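Local coordinates for putidaredoxin reductase (Pseudomonas putida, PDB 1Q1R), which probably passes electrons from NADH through its bound FAD to the iron-sulfur protein putidaredoxin, which supplies cytochrome P450cam, at residues A195-L200 against S331-I336; E324-F329 against Q388-R393. All coordinates share one frame; numbering follows the deposited sequence.

Overall arrangement
Followed from the N terminus, the chain first runs through the FAD-binding and pyridine nucleotide-binding portions of the glutathione reductase fold. Helix 191-204 in the latter packs against strand 328-333 of the C-terminal portion and the turn that follows it in contact 1, which closes a loop of 130 residues. Contact 2 starts just upstream, on the lead-in to that same strand at 324-329, and closes a shorter loop of 58 residues when helix 380-391 ends beside it. The segments alternate along the chain, and the two contacts therefore cross, with centres 24 Å apart. Contact 1 joins two portions of the fold; contact 2 seats a C-terminal helix beside the entry to its sheet.

Contact 1. Residues A195-L200 against S331-I336; sequences AFYEHL and SDQYEI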
loop_
_atom_site.group_PDB
_atom_site.type_symbol
_atom_site.label_atom_id
_atom_site.label_comp_id
_atom_site.label_asym_id
_atom_site.label_seq_id
_atom_site.Cartn_x
_atom_site.Cartn_y
_atom_site.Cartn_z
ATOM N N ALA A 195 8.979 5.282 -18.643
ATOM C CA ALA A 195 8.713 6.009 -19.873
ATOM C C ALA A 195 7.249 5.852 -20.258
ATOM O O ALA A 195 6.604 6.810 -20.684
ATOM C CB ALA A 195 9.611 5.487 -20.991
ATOM N N PHE A 196 6.726 4.637 -20.116
ATOM C CA PHE A 196 5.328 4.383 -20.446
ATOM C C PHE A 196 4.414 5.282 -19.604
ATOM O O PHE A 196 3.551 5.979 -20.142
ATOM C CB PHE A 196 4.981 2.916 -20.193
ATOM C CG PHE A 196 3.506 2.649 -20.138
ATOM C CD1 PHE A 196 2.736 2.667 -21.300
ATOM C CD2 PHE A 196 2.878 2.422 -18.918
ATOM C CE1 PHE A 196 1.352 2.462 -21.243
ATOM C CE2 PHE A 196 1.504 2.218 -18.847
ATOM C CZ PHE A 196 0.738 2.238 -20.012
ATOM N N TYR A 197 4.607 5.262 -18.285
ATOM C CA TYR A 197 3.786 6.078 -17.390
ATOM C C TYR A 197 3.934 7.575 -17.646
ATOM O O TYR A 197 2.945 8.302 -17.723
ATOM C CB TYR A 197 4.118 5.782 -15.926
ATOM C CG TYR A 197 3.550 4.478 -15.421
ATOM C CD1 TYR A 197 4.370 3.368 -15.216
ATOM C CD2 TYR A 197 2.189 4.351 -15.146
ATOM C CE1 TYR A 197 3.846 2.164 -14.747
ATOM C CE2 TYR A 197 1.656 3.150 -14.677
ATOM C CZ TYR A 197 2.490 2.064 -14.480
ATOM O OH TYR A 197 1.971 0.881 -14.004
ATOM N N GLU A 198 5.171 8.039 -17.780
ATOM C CA GLU A 198 5.406 9.453 -18.032
ATOM C C GLU A 198 4.714 9.907 -19.315
ATOM O O GLU A 198 4.057 10.952 -19.342
ATOM C CB GLU A 198 6.914 9.727 -18.067
ATOM C CG GLU A 198 7.537 9.684 -16.669
ATOM C CD GLU A 198 9.048 9.817 -16.670
ATOM O OE1 GLU A 198 9.586 10.520 -17.550
ATOM O OE2 GLU A 198 9.697 9.231 -15.777
ATOM N N HIS A 199 4.828 9.113 -20.375
ATOM C CA HIS A 199 4.180 9.464 -21.635
ATOM C C HIS A 199 2.661 9.353 -21.503
ATOM O O HIS A 199 1.910 10.168 -22.037
ATOM C CB HIS A 199 4.678 8.553 -22.764
ATOM C CG HIS A 199 3.999 8.788 -24.077
ATOM N ND1 HIS A 199 2.898 8.067 -24.487
ATOM C CD2 HIS A 199 4.244 9.690 -25.059
ATOM C CE1 HIS A 199 2.493 8.514 -25.661
ATOM N NE2 HIS A 199 3.291 9.499 -26.031
ATOM N N LEU A 200 2.213 8.336 -20.781
ATOM C CA LEU A 200 0.790 8.116 -20.577
ATOM C C LEU A 200 0.147 9.360 -19.943
ATOM O O LEU A 200 -0.831 9.904 -20.461
ATOM C CB LEU A 200 0.614 6.884 -19.685
ATOM C CG LEU A 200 -0.726 6.175 -19.459
ATOM C CD1 LEU A 200 -1.194 6.475 -18.064
ATOM C CD2 LEU A 200 -1.751 6.567 -20.507
ATOM N N SER A 331 -2.907 -1.064 -9.496
ATOM C CA SER A 331 -3.059 0.377 -9.572
ATOM C C SER A 331 -4.040 0.650 -10.696
ATOM O O SER A 331 -4.047 -0.056 -11.706
ATOM C CB SER A 331 -1.713 1.047 -9.872
ATOM O OG SER A 331 -1.857 2.451 -10.022
ATOM N N ASP A 332 -4.885 1.656 -10.510
ATOM C CA ASP A 332 -5.864 2.029 -11.521
ATOM C C ASP A 332 -5.572 3.457 -11.935
ATOM O O ASP A 332 -5.674 4.377 -11.124
ATOM C CB ASP A 332 -7.290 1.961 -10.965
ATOM C CG ASP A 332 -7.755 0.542 -10.708
ATOM O OD1 ASP A 332 -8.872 0.379 -10.162
ATOM O OD2 ASP A 332 -7.017 -0.409 -11.055
ATOM N N GLN A 333 -5.200 3.634 -13.195
ATOM C CA GLN A 333 -4.900 4.951 -13.736
ATOM C C GLN A 333 -5.536 5.030 -15.120
ATOM O O GLN A 333 -5.282 4.178 -15.971
ATOM C CB GLN A 333 -3.386 5.144 -13.835
ATOM C CG GLN A 333 -2.661 5.111 -12.490
ATOM C CD GLN A 333 -1.152 5.088 -12.651
ATOM O OE1 GLN A 333 -0.596 5.795 -13.494
ATOM N NE2 GLN A 333 -0.480 4.288 -11.832
ATOM N N TYR A 334 -6.371 6.042 -15.334
ATOM C CA TYR A 334 -7.051 6.222 -16.611
ATOM C C TYR A 334 -7.696 4.920 -17.086
ATOM O O TYR A 334 -7.532 4.520 -18.238
ATOM C CB TYR A 334 -6.070 6.727 -17.675
ATOM C CG TYR A 334 -5.281 7.945 -17.255
ATOM C CD1 TYR A 334 -3.907 7.866 -17.032
ATOM C CD2 TYR A 334 -5.909 9.175 -17.072
ATOM C CE1 TYR A 334 -3.173 8.988 -16.636
ATOM C CE2 TYR A 334 -5.187 10.301 -16.673
ATOM C CZ TYR A 334 -3.822 10.200 -16.459
ATOM O OH TYR A 334 -3.109 11.314 -16.079
ATOM N N GLU A 335 -8.422 4.261 -16.192
ATOM C CA GLU A 335 -9.117 3.012 -16.511
ATOM C C GLU A 335 -8.211 1.896 -17.028
ATOM O O GLU A 335 -8.690 0.940 -17.637
ATOM C CB GLU A 335 -10.230 3.267 -17.535
ATOM C CG GLU A 335 -11.361 4.159 -17.035
ATOM C CD GLU A 335 -12.382 4.466 -18.118
ATOM O OE1 GLU A 335 -13.020 3.522 -18.632
ATOM O OE2 GLU A 335 -12.544 5.657 -18.464
ATOM N N ILE A 336 -6.909 2.020 -16.796
ATOM C CA ILE A 336 -5.958 1.003 -17.231
ATOM C C ILE A 336 -5.751 -0.012 -16.109
ATOM O O ILE A 336 -5.516 0.360 -14.961
ATOM C CB ILE A 336 -4.599 1.632 -17.592
ATOM C CG1 ILE A 336 -4.754 2.519 -18.826
ATOM C CG2 ILE A 336 -3.564 0.542 -17.831
ATOM C CD1 ILE A 336 -3.482 3.241 -19.219
#
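Leu200 and Tyr334 mark the nearest approach of the two backbones, their CA atoms 9.0 Å apart, a gap that side chains alone bridge. Residues 195-200 are regular helix, while 331-336 leave a strand through a type I' turn from Gln333 to Ile336, closed by the 2.8 Å bond from Ile336 N to Gln333 O. No hydrogen bond crosses between the segments.

Leu200 does most of the touching. With its CG anti to the backbone N (chi1 -168°), it reaches past the Tyr334 side chain, running the other way, and sets CD1 at the ring edge, 3.2 Å from Tyr334 CD1, an unusually short and perhaps strained approach. Its other methyl meets Ile336 tip to tip, Leu200 CD2 lying 4.0 Å from Ile336 CD1. Phe196 adds a looser touch on that isoleucine methyl, while its CD2 sits over the centre of one face of the Tyr197 ring.

Gln333 crosses the CD2-CE2 side of the Tyr197 ring at about a right angle, its amide turned 31° from the ring plane, with Gln333 OE1 3.5 Å from Tyr197 CD2. Both ends of the buried amide are engaged: Gln333 NE2 gives a nearly straight 2.9 Å bond to Ser331 OG, in the amide plane, and OE1 accepts from His201 NE2, one residue beyond the helical segment. A leucine in its place would probably leave His201 NE2 and Ser331 OG without this shared mate and a buried link between strand and helix undone.

Ser331 OG also bonds Glu163 of helix 159-170, which packs against Gln333 and Tyr334 through Leu162 and Ala166. Strand 336-342 meets Tyr197 through Leu338 and Met340, and Val377 of strand 370-377 touches both Phe196 and Ile336, tying the nucleotide-binding portion to the C-terminal sheet.

Contact 2. Residues E324-F329 against Q388-R393; sequences EAAPWF and QIITDR
Ile390 turns its CG2 methyl onto Ala326, with Ile390 CG2 3.8 Å from Ala326 CB, and this is the apolar half of the contact. Its CG1 branch, set beside the backbone N and anti to the carbonyl carbon (chi1 -55°), carries the end of the side chain away from the 324-329 segment. The residue also packs on Tyr293 and on Val371 of strand 370-377, so the methyl that meets Ala326 belongs to a larger apolar patch.

Thr391, the last residue of helix 380-391, supplies the polar half. Here the backbones come close, the CA atoms of Ala326 and Thr391 being 5.1 Å apart. Ala326 N donates to Thr391 OG1 at 3.3 Å, a long bond and a bent one, with an angle of 147° at the hydrogen. The same oxygen lies 3.2 Å from Ala326 CB, so the hydroxyl is pressed against both the amide and the methyl of one residue. Thr391 OG1 has a second hydrogen bond back to Lys387 O, one turn earlier in its own helix. Thr391 CG2, anti to the backbone N, lies further toward the start of the 324-329 segment, 4.1 Å from Glu324 O.

Asp392 is where the chain leaves helical geometry, and Arg393, at positive phi, is the C-prime residue of the Schellman motif that finishes the helix; Arg393 N bonds Ile390 O at 3.2 Å.

Ala326 comes just before Trp328, which gives the helix further hold through Lys387 (cation-pi) and Phe383, and FAD-touching Phe329. In chemical terms the Thr391 hydroxyl links the helix's own carbonyl to an amide of the incoming chain, while a small alanine lets the two backbones draw together. At Ala326 itself the hold is modest: one long, bent bond and a methyl contact.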
loop_
_atom_site.group_PDB
_atom_site.type_symbol
_atom_site.label_atom_id
_atom_site.label_comp_id
_atom_site.label_asym_id
_atom_site.label_seq_id
_atom_site.Cartn_x
_atom_site.Cartn_y
_atom_site.Cartn_z
ATOM N N GLU A 324 3.127 -19.515 1.595
ATOM C CA GLU A 324 3.480 -18.164 1.169
ATOM C C GLU A 324 3.207 -17.960 -0.318
ATOM O O GLU A 324 3.663 -18.737 -1.159
ATOM C CB GLU A 324 4.957 -17.872 1.463
ATOM C CG GLU A 324 5.540 -16.730 0.632
ATOM C CD GLU A 324 6.910 -16.280 1.112
ATOM O OE1 GLU A 324 7.656 -15.679 0.309
ATOM O OE2 GLU A 324 7.240 -16.510 2.297
ATOM N N ALA A 325 2.457 -16.909 -0.635
ATOM C CA ALA A 325 2.127 -16.594 -2.019
ATOM C C ALA A 325 2.997 -15.441 -2.506
ATOM O O ALA A 325 3.484 -14.641 -1.708
ATOM C CB ALA A 325 0.652 -16.220 -2.130
ATOM N N ALA A 326 3.205 -15.362 -3.814
ATOM C CA ALA A 326 4.005 -14.279 -4.369
ATOM C C ALA A 326 3.296 -12.968 -4.035
ATOM O O ALA A 326 2.073 -12.892 -4.087
ATOM C CB ALA A 326 4.129 -14.435 -5.882
ATOM N N PRO A 327 4.053 -11.927 -3.671
ATOM C CA PRO A 327 3.404 -10.652 -3.351
ATOM C C PRO A 327 2.907 -9.963 -4.620
ATOM O O PRO A 327 3.520 -10.084 -5.683
ATOM C CB PRO A 327 4.513 -9.866 -2.665
ATOM C CG PRO A 327 5.748 -10.357 -3.370
ATOM C CD PRO A 327 5.506 -11.854 -3.434
ATOM N N TRP A 328 1.783 -9.263 -4.518
ATOM C CA TRP A 328 1.247 -8.550 -5.669
ATOM C C TRP A 328 0.392 -7.371 -5.242
ATOM O O TRP A 328 0.012 -7.247 -4.072
ATOM C CB TRP A 328 0.420 -9.480 -6.572
ATOM C CG TRP A 328 -0.889 -9.945 -5.997
ATOM C CD1 TRP A 328 -1.081 -10.978 -5.130
ATOM C CD2 TRP A 328 -2.188 -9.392 -6.262
ATOM N NE1 TRP A 328 -2.419 -11.108 -4.837
ATOM C CE2 TRP A 328 -3.120 -10.147 -5.518
ATOM C CE3 TRP A 328 -2.653 -8.332 -7.055
ATOM C CZ2 TRP A 328 -4.496 -9.877 -5.541
ATOM C CZ3 TRP A 328 -4.018 -8.062 -7.080
ATOM C CH2 TRP A 328 -4.925 -8.834 -6.325
ATOM N N PHE A 329 0.119 -6.490 -6.196
ATOM C CA PHE A 329 -0.715 -5.328 -5.942
ATOM C C PHE A 329 -1.170 -4.786 -7.286
ATOM O O PHE A 329 -0.758 -5.288 -8.336
ATOM C CB PHE A 329 0.049 -4.273 -5.128
ATOM C CG PHE A 329 1.054 -3.489 -5.914
ATOM C CD1 PHE A 329 0.701 -2.280 -6.508
ATOM C CD2 PHE A 329 2.361 -3.945 -6.048
ATOM C CE1 PHE A 329 1.636 -1.534 -7.222
ATOM C CE2 PHE A 329 3.305 -3.209 -6.761
ATOM C CZ PHE A 329 2.941 -1.999 -7.350
ATOM N N GLN A 388 1.834 -17.800 -10.931
ATOM C CA GLN A 388 2.232 -19.198 -10.877
ATOM C C GLN A 388 3.732 -19.349 -11.143
ATOM O O GLN A 388 4.420 -20.104 -10.458
ATOM C CB GLN A 388 1.422 -19.987 -11.909
ATOM C CG GLN A 388 1.679 -21.480 -11.924
ATOM C CD GLN A 388 0.874 -22.194 -12.998
ATOM O OE1 GLN A 388 0.904 -23.424 -13.099
ATOM N NE2 GLN A 388 0.150 -21.424 -13.811
ATOM N N ILE A 389 4.233 -18.627 -12.141
ATOM C CA ILE A 389 5.650 -18.683 -12.493
ATOM C C ILE A 389 6.539 -18.253 -11.322
ATOM O O ILE A 389 7.563 -18.883 -11.043
ATOM C CB ILE A 389 5.950 -17.776 -13.722
ATOM C CG1 ILE A 389 5.274 -18.351 -14.966
ATOM C CG2 ILE A 389 7.456 -17.659 -13.945
ATOM C CD1 ILE A 389 5.233 -17.399 -16.149
ATOM N N ILE A 390 6.138 -17.185 -10.637
ATOM C CA ILE A 390 6.902 -16.666 -9.505
ATOM C C ILE A 390 6.764 -17.542 -8.267
ATOM O O ILE A 390 7.760 -17.955 -7.673
ATOM C CB ILE A 390 6.447 -15.230 -9.124
ATOM C CG1 ILE A 390 6.539 -14.306 -10.337
ATOM C CG2 ILE A 390 7.301 -14.693 -7.982
ATOM C CD1 ILE A 390 7.918 -14.216 -10.933
ATOM N N THR A 391 5.524 -17.819 -7.880
ATOM C CA THR A 391 5.254 -18.625 -6.695
ATOM C C THR A 391 5.865 -20.020 -6.760
ATOM O O THR A 391 6.413 -20.506 -5.772
ATOM C CB THR A 391 3.739 -18.769 -6.448
ATOM O OG1 THR A 391 3.146 -17.470 -6.319
ATOM C CG2 THR A 391 3.481 -19.568 -5.172
ATOM N N ASP A 392 5.779 -20.663 -7.921
ATOM C CA ASP A 392 6.325 -22.008 -8.066
ATOM C C ASP A 392 7.736 -22.071 -8.641
ATOM O O ASP A 392 8.251 -23.158 -8.910
ATOM C CB ASP A 392 5.387 -22.868 -8.914
ATOM C CG ASP A 392 4.031 -23.037 -8.273
ATOM O OD1 ASP A 392 3.989 -23.303 -7.055
ATOM O OD2 ASP A 392 3.010 -22.909 -8.980
ATOM N N ARG A 393 8.366 -20.915 -8.827
ATOM C CA ARG A 393 9.722 -20.886 -9.362
ATOM C C ARG A 393 9.837 -21.710 -10.644
ATOM O O ARG A 393 10.762 -22.508 -10.795
ATOM C CB ARG A 393 10.696 -21.438 -8.321
ATOM C CG ARG A 393 11.442 -20.389 -7.525
ATOM C CD ARG A 393 12.421 -19.634 -8.414
ATOM N NE ARG A 393 13.399 -18.883 -7.633
ATOM C CZ ARG A 393 14.262 -19.439 -6.787
ATOM N NH1 ARG A 393 14.269 -20.757 -6.614
ATOM N NH2 ARG A 393 15.118 -18.682 -6.115
#